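Local coordinates for general stress protein 26 (Bacillus anthracis, PDB 3EC6), which is of unknown function but binds flavin-adenine dinucleotide and belongs to the pyridoxamine 5'-phosphate oxidase family, consistent with a flavin-dependent role in stress, at residues T10-Q15 / D76-E81; G14-V19 / M34-D39. One frame throughout, in Å; residues are numbered along the deposited sequence.

Interaction 1 of 2, residues T10-Q15 / D76-E81; sequences TIIQGQ and DYIEVE. With FAD (flavin-adenine dinucleotide), chain B.
Ile11, near the C-terminal end of helix 4-13, comes to within 6.4 Å of Tyr77, measured between their CA atoms, where strand 77-87 begins; the helix end lies against one side of that strand, with no backbone hydrogen bond between them. Ile11 turns its CB toward the strand. CD1, at the end of its longer branch, rests 3.6 Å from Asp76 O. The other branch, CG2, meets Ile78 CG1 at 4.0 Å, and the two side chains run antiparallel as they pass. Ile78 holds CG1 between its own backbone N and carbonyl carbon, and the chain continues extended to CD1 (chi2 173°). This methyl sits 3.6 Å from CG1 of Ile12, whose side chain it crosses at about a right angle. Tyr77, with CB pointing away from the helix, brings CE2 to 3.7 Å from the flavin methyl C8M of FAD, while its ring meets Phe32 of the second subunit edge-to-face. Glu79 receives the adenosine ribose hydroxyls, O2B on OE1 at 3.0 Å and O3B on OE2 at 2.7 Å; His63 also binds OE1. The strand is thus divided chemically: Ile78 buries hydrocarbon against the helix, while the carboxylate of Glu79 grips both ribose hydroxyls, its charge probably tempered by these donors and by His63.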
# COMPACT_ATOMS: atom_id res chain seq x y z
N THR A 10 20.17 2.95 -0.06
CA THR A 10 20.30 1.48 -0.18
C THR A 10 18.93 0.90 -0.57
O THR A 10 18.81 0.13 -1.56
CB THR A 10 20.83 0.87 1.14
OG1 THR A 10 22.16 1.34 1.43
CG2 THR A 10 20.83 -0.64 1.10
N ILE A 11 17.89 1.34 0.16
CA ILE A 11 16.54 0.87 -0.12
C ILE A 11 16.09 1.36 -1.46
O ILE A 11 15.60 0.58 -2.29
CB ILE A 11 15.52 1.25 1.01
CG1 ILE A 11 15.88 0.56 2.34
CG2 ILE A 11 14.10 0.88 0.60
CD1 ILE A 11 15.79 -0.96 2.30
N ILE A 12 16.22 2.66 -1.71
CA ILE A 12 15.85 3.23 -2.97
C ILE A 12 16.69 2.60 -4.15
O ILE A 12 16.17 2.50 -5.24
CB ILE A 12 15.90 4.80 -2.91
CG1 ILE A 12 14.83 5.34 -1.95
CG2 ILE A 12 15.66 5.47 -4.29
CD1 ILE A 12 15.19 6.78 -1.51
N GLN A 13 17.91 2.13 -3.90
CA GLN A 13 18.77 1.58 -4.97
C GLN A 13 18.53 0.08 -5.19
O GLN A 13 19.13 -0.52 -6.11
CB GLN A 13 20.27 1.85 -4.71
CG GLN A 13 20.90 0.96 -3.62
CD GLN A 13 22.36 1.34 -3.22
OE1 GLN A 13 23.07 0.56 -2.55
NE2 GLN A 13 22.79 2.55 -3.64
N GLY A 14 17.68 -0.51 -4.33
CA GLY A 14 17.39 -1.96 -4.41
C GLY A 14 16.21 -2.29 -5.32
O GLY A 14 16.01 -1.65 -6.38
N GLN A 15 15.42 -3.29 -4.94
CA GLN A 15 14.28 -3.63 -5.82
C GLN A 15 13.31 -2.47 -6.04
O GLN A 15 13.10 -1.63 -5.19
CB GLN A 15 13.55 -4.94 -5.45
CG GLN A 15 12.96 -5.69 -6.70
CD GLN A 15 11.45 -5.38 -6.99
OE1 GLN A 15 11.03 -5.23 -8.15
NE2 GLN A 15 10.66 -5.28 -5.93
N ASP A 76 14.15 -4.54 5.96
CA ASP A 76 14.08 -3.08 6.11
C ASP A 76 13.31 -2.45 4.97
O ASP A 76 13.27 -2.98 3.87
CB ASP A 76 15.48 -2.48 6.15
CG ASP A 76 16.37 -3.16 7.16
OD1 ASP A 76 15.90 -3.42 8.28
OD2 ASP A 76 17.54 -3.43 6.82
N TYR A 77 12.73 -1.29 5.24
CA TYR A 77 12.05 -0.57 4.19
C TYR A 77 11.85 0.88 4.57
O TYR A 77 12.16 1.28 5.71
CB TYR A 77 10.71 -1.20 3.83
CG TYR A 77 9.69 -1.22 4.95
CD1 TYR A 77 8.64 -0.31 4.97
CD2 TYR A 77 9.74 -2.22 5.95
CE1 TYR A 77 7.69 -0.34 6.02
CE2 TYR A 77 8.81 -2.27 6.98
CZ TYR A 77 7.76 -1.34 6.98
OH TYR A 77 6.82 -1.39 7.98
N ILE A 78 11.30 1.64 3.63
CA ILE A 78 11.05 3.07 3.90
C ILE A 78 9.59 3.43 3.67
O ILE A 78 8.86 2.76 2.92
CB ILE A 78 11.95 4.02 3.06
CG1 ILE A 78 11.66 3.87 1.57
CG2 ILE A 78 13.47 3.84 3.40
CD1 ILE A 78 12.43 4.94 0.74
N GLU A 79 9.17 4.51 4.31
CA GLU A 79 7.87 5.10 4.03
C GLU A 79 8.17 6.53 3.64
O GLU A 79 9.01 7.19 4.26
CB GLU A 79 7.05 5.25 5.31
CG GLU A 79 6.51 4.07 5.89
CD GLU A 79 5.52 4.50 7.01
OE1 GLU A 79 4.71 5.45 6.81
OE2 GLU A 79 5.58 3.86 8.08
N VAL A 80 7.52 7.00 2.60
CA VAL A 80 7.77 8.37 2.10
C VAL A 80 6.44 9.11 2.07
O VAL A 80 5.47 8.57 1.57
CB VAL A 80 8.37 8.34 0.69
CG1 VAL A 80 8.56 9.75 0.15
CG2 VAL A 80 9.66 7.44 0.62
N GLU A 81 6.42 10.31 2.65
CA GLU A 81 5.28 11.25 2.54
C GLU A 81 5.73 12.45 1.73
O GLU A 81 6.81 13.00 1.97
CB GLU A 81 4.84 11.78 3.90
CG GLU A 81 4.43 10.71 4.91
CD GLU A 81 4.29 11.26 6.31
OE1 GLU A 81 4.34 12.49 6.52
OE2 GLU A 81 4.15 10.46 7.24
PA FAD B . 1.89 3.65 14.57
O1A FAD B . 0.64 4.02 15.36
O2A FAD B . 2.91 2.87 15.38
O5B FAD B . 2.71 4.97 14.07
C5B FAD B . 3.76 4.75 13.16
C4B FAD B . 3.37 5.57 11.95
O4B FAD B . 3.54 6.97 12.28
C3B FAD B . 4.27 5.22 10.77
O3B FAD B . 3.60 4.36 9.85
C2B FAD B . 4.68 6.60 10.24
O2B FAD B . 3.81 7.02 9.21
C1B FAD B . 4.52 7.54 11.44
N9A FAD B . 5.79 7.68 12.19
C8A FAD B . 6.80 6.75 12.26
N7A FAD B . 7.80 7.24 13.03
C5A FAD B . 7.45 8.46 13.47
C6A FAD B . 8.12 9.37 14.29
N6A FAD B . 9.43 9.19 14.51
N1A FAD B . 7.50 10.58 14.57
C2A FAD B . 6.25 10.87 14.05
N3A FAD B . 5.58 9.96 13.23
C4A FAD B . 6.18 8.76 12.96
N1 FAD B . 1.56 -4.23 12.88
C2 FAD B . 0.41 -4.68 13.51
O2 FAD B . 0.03 -3.99 14.46
N3 FAD B . -0.27 -5.78 13.06
C4 FAD B . 0.20 -6.51 11.99
O4 FAD B . -0.43 -7.52 11.58
C4X FAD B . 1.41 -6.11 11.37
N5 FAD B . 1.89 -6.85 10.30
C5X FAD B . 3.08 -6.45 9.71
C6 FAD B . 3.56 -7.23 8.64
C7 FAD B . 4.74 -6.81 8.03
C7M FAD B . 5.27 -7.64 6.89
C8 FAD B . 5.42 -5.65 8.46
C8M FAD B . 6.69 -5.15 7.79
C9 FAD B . 4.90 -4.85 9.49
C9A FAD B . 3.72 -5.27 10.14
N10 FAD B . 3.20 -4.51 11.18
C10 FAD B . 2.05 -4.95 11.82
C1' FAD B . 3.75 -3.19 11.60
C2' FAD B . 3.03 -1.98 10.98
O2' FAD B . 3.11 -2.02 9.55
C3' FAD B . 3.75 -0.72 11.44
O3' FAD B . 3.72 -0.73 12.88
C4' FAD B . 3.08 0.54 10.91
O4' FAD B . 3.91 1.73 11.11
C5' FAD B . 1.72 0.75 11.59
O5' FAD B . 1.15 1.97 11.12
P FAD B . 0.42 2.85 12.26
O1P FAD B . 0.09 4.25 11.73
O2P FAD B . -0.69 2.11 12.95
O3P FAD B . 1.70 2.88 13.22

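Interaction 2 of 2, residues G14-V19 / M34-D39; sequences GQRTGV and MFFHED. With FAD (flavin-adenine dinucleotide), chain C.
The open end of the beta hairpin formed by strands 17-24 and 27-38 brings Thr17 and Met34 together as an antiparallel non-hydrogen-bonded pair, their CA atoms 4.4 Å apart. One residue outward, Phe35 N donates to Arg16 O at 2.7 Å, the donor tilted 29° from the carbonyl plane. Arg16, extended from CG to NE, passes slantwise over the end of the partner strand; in the one of its two modelled conformers described here, its CG is 3.3 Å from Phe35 O and its CD 3.7 Å from Phe36 CE1. The Phe35 ring turns its edge to the backbone of the facing strand: CE2 reaches Gly18 C at 3.6 Å, with Arg16 O and Gly18 O near the ring plane. Gly18 has no side chain, and the ring edge comes in directly against its backbone. Thr17 OG1 donates to Gln15 OE1 on a lone pair, and CG2, anti to the backbone N, touches the flavin methyl C7M at 3.4 Å. Met34, a selenomethionine, gives its backbone N to flavin O4 at 3.1 Å, with a weak second bond to N5. Backbone recognition of the isoalloxazine by a strand of the antiparallel sheet is consistent with the FMN-binding split-barrel fold of the pyridoxamine 5'-phosphate oxidase family.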
# COMPACT_ATOMS: atom_id res chain seq x y z
N GLY A 14 17.68 -0.51 -4.33
CA GLY A 14 17.39 -1.96 -4.41
C GLY A 14 16.21 -2.29 -5.32
O GLY A 14 16.01 -1.65 -6.38
N GLN A 15 15.42 -3.29 -4.94
CA GLN A 15 14.28 -3.63 -5.82
C GLN A 15 13.31 -2.47 -6.04
O GLN A 15 13.10 -1.63 -5.19
CB GLN A 15 13.55 -4.94 -5.45
CG GLN A 15 12.96 -5.69 -6.70
CD GLN A 15 11.45 -5.38 -6.99
OE1 GLN A 15 11.03 -5.23 -8.15
NE2 GLN A 15 10.66 -5.28 -5.93
N ARG A 16 12.70 -2.47 -7.21
CA ARG A 16 11.96 -1.31 -7.68
C ARG A 16 10.46 -1.29 -7.29
O ARG A 16 9.86 -0.24 -7.30
CB ARG A 16 12.11 -1.20 -9.21
CG ARG A 16 13.29 -0.32 -9.67
CD ARG A 16 13.32 -0.15 -11.17
NE ARG A 16 14.68 0.24 -11.55
CZ ARG A 16 15.56 -0.60 -12.09
NH1 ARG A 16 15.18 -1.85 -12.40
NH2 ARG A 16 16.81 -0.19 -12.38
N THR A 17 9.85 -2.44 -6.98
CA THR A 17 8.37 -2.46 -6.78
C THR A 17 8.00 -2.02 -5.39
O THR A 17 8.50 -2.56 -4.42
CB THR A 17 7.69 -3.82 -7.10
OG1 THR A 17 8.01 -4.21 -8.45
CG2 THR A 17 6.19 -3.68 -6.94
N GLY A 18 7.13 -1.02 -5.30
CA GLY A 18 6.63 -0.52 -4.02
C GLY A 18 5.14 -0.28 -4.14
O GLY A 18 4.49 -0.70 -5.12
N VAL A 19 4.59 0.47 -3.18
CA VAL A 19 3.17 0.80 -3.18
C VAL A 19 3.01 2.30 -3.20
O VAL A 19 3.63 2.97 -2.37
CB VAL A 19 2.50 0.27 -1.89
CG1 VAL A 19 1.05 0.62 -1.89
CG2 VAL A 19 2.70 -1.30 -1.80
N MSE A 34 6.42 0.37 -10.04
CA MSE A 34 7.88 0.39 -10.06
C MSE A 34 8.38 1.80 -9.78
O MSE A 34 7.91 2.77 -10.36
CB MSE A 34 8.37 -0.04 -11.44
CG MSE A 34 7.89 -1.39 -11.71
SE MSE A 34 8.54 -2.09 -13.38
CE MSE A 34 10.02 -0.93 -13.60
N PHE A 35 9.38 1.91 -8.91
CA PHE A 35 9.91 3.23 -8.56
C PHE A 35 11.30 3.48 -9.08
O PHE A 35 12.23 2.67 -8.83
CB PHE A 35 9.90 3.42 -7.01
CG PHE A 35 8.54 3.63 -6.45
CD1 PHE A 35 8.06 4.92 -6.21
CD2 PHE A 35 7.71 2.50 -6.19
CE1 PHE A 35 6.73 5.10 -5.69
CE2 PHE A 35 6.39 2.72 -5.71
CZ PHE A 35 5.91 4.00 -5.45
N PHE A 36 11.48 4.65 -9.71
CA PHE A 36 12.82 5.16 -10.07
C PHE A 36 13.15 6.37 -9.23
O PHE A 36 12.35 6.78 -8.40
CB PHE A 36 12.81 5.58 -11.56
CG PHE A 36 12.26 4.52 -12.44
CD1 PHE A 36 13.06 3.49 -12.87
CD2 PHE A 36 10.90 4.50 -12.75
CE1 PHE A 36 12.52 2.45 -13.67
CE2 PHE A 36 10.35 3.47 -13.56
CZ PHE A 36 11.16 2.46 -14.01
N HIS A 37 14.35 6.94 -9.38
CA HIS A 37 14.65 8.06 -8.49
C HIS A 37 15.79 8.91 -9.05
O HIS A 37 16.57 8.44 -9.92
CB HIS A 37 15.04 7.54 -7.10
CG HIS A 37 16.43 7.07 -7.05
ND1 HIS A 37 16.81 5.86 -7.57
CD2 HIS A 37 17.56 7.68 -6.60
CE1 HIS A 37 18.12 5.73 -7.44
NE2 HIS A 37 18.60 6.81 -6.84
N GLU A 38 15.81 10.16 -8.60
CA GLU A 38 16.96 11.04 -8.73
C GLU A 38 17.22 11.58 -7.35
O GLU A 38 16.43 12.35 -6.82
CB GLU A 38 16.66 12.13 -9.69
CG GLU A 38 16.98 11.64 -11.08
CD GLU A 38 17.17 12.78 -12.03
OE1 GLU A 38 16.69 13.90 -11.72
OE2 GLU A 38 17.78 12.55 -13.10
N ASP A 39 18.34 11.13 -6.78
CA ASP A 39 18.58 11.36 -5.36
C ASP A 39 17.36 10.87 -4.56
O ASP A 39 16.97 9.70 -4.67
CB ASP A 39 18.92 12.82 -5.11
CG ASP A 39 20.29 13.19 -5.69
OD1 ASP A 39 21.25 12.39 -5.51
OD2 ASP A 39 20.37 14.26 -6.32
PA FAD C . -6.47 2.53 -13.45
O1A FAD C . -6.58 3.98 -13.91
O2A FAD C . -6.20 1.55 -14.57
O5B FAD C . -7.88 1.99 -12.80
C5B FAD C . -7.83 0.74 -12.16
C4B FAD C . -8.28 1.04 -10.75
O4B FAD C . -9.70 1.33 -10.78
C3B FAD C . -8.03 -0.16 -9.85
O3B FAD C . -6.86 0.03 -9.05
C2B FAD C . -9.35 -0.31 -9.10
O2B FAD C . -9.30 0.39 -7.86
C1B FAD C . -10.39 0.37 -10.00
N9A FAD C . -11.04 -0.61 -10.91
C8A FAD C . -10.48 -1.79 -11.36
N7A FAD C . -11.38 -2.42 -12.16
C5A FAD C . -12.49 -1.67 -12.24
C6A FAD C . -13.69 -1.87 -12.93
N6A FAD C . -13.95 -3.10 -13.40
N1A FAD C . -14.68 -0.91 -12.81
C2A FAD C . -14.48 0.22 -12.03
N3A FAD C . -13.28 0.42 -11.35
C4A FAD C . -12.30 -0.52 -11.46
N1 FAD C . 1.30 0.38 -13.58
C2 FAD C . 1.96 1.48 -14.09
O2 FAD C . 1.27 2.24 -14.78
N3 FAD C . 3.28 1.73 -13.79
C4 FAD C . 4.00 0.85 -13.01
O4 FAD C . 5.21 1.08 -12.75
C4X FAD C . 3.37 -0.32 -12.54
N5 FAD C . 4.09 -1.21 -11.77
C5X FAD C . 3.45 -2.36 -11.31
C6 FAD C . 4.23 -3.26 -10.55
C7 FAD C . 3.57 -4.39 -10.06
C7M FAD C . 4.39 -5.37 -9.25
C8 FAD C . 2.20 -4.62 -10.33
C8M FAD C . 1.46 -5.84 -9.79
C9 FAD C . 1.44 -3.69 -11.04
C9A FAD C . 2.08 -2.55 -11.56
N10 FAD C . 1.35 -1.62 -12.29
C10 FAD C . 2.01 -0.51 -12.81
C1' FAD C . -0.13 -1.69 -12.49
C2' FAD C . -0.93 -0.84 -11.49
O2' FAD C . -0.68 -1.26 -10.14
C3' FAD C . -2.42 -1.08 -11.77
O3' FAD C . -2.64 -0.72 -13.14
C4' FAD C . -3.30 -0.24 -10.85
O4' FAD C . -4.70 -0.66 -10.92
C5' FAD C . -3.20 1.25 -11.23
O5' FAD C . -4.08 1.99 -10.40
P FAD C . -4.89 3.16 -11.16
O1P FAD C . -6.00 3.72 -10.29
O2P FAD C . -3.97 4.17 -11.81
O3P FAD C . -5.47 2.19 -12.30

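Interactions 1 and 2 diverge from one length of chain: helix 4-13 packs in the first, and Gly14 and Gln15, common to both, lead into strand 17-24 of the second. Their centres are 7 Å apart, and they touch directly where Ile12 CG2 packs on His37 CG at 3.3 Å. Each belongs to a different FAD site of the dimer. The 76-81 segment faces one cofactor, whose other partners include Phe32 and Thr46 of the second subunit; the 14-19 and 34-39 segments meet the flavin ring of the other, to which Glu79 of the second subunit is bonded. Each pocket is therefore built by both chains.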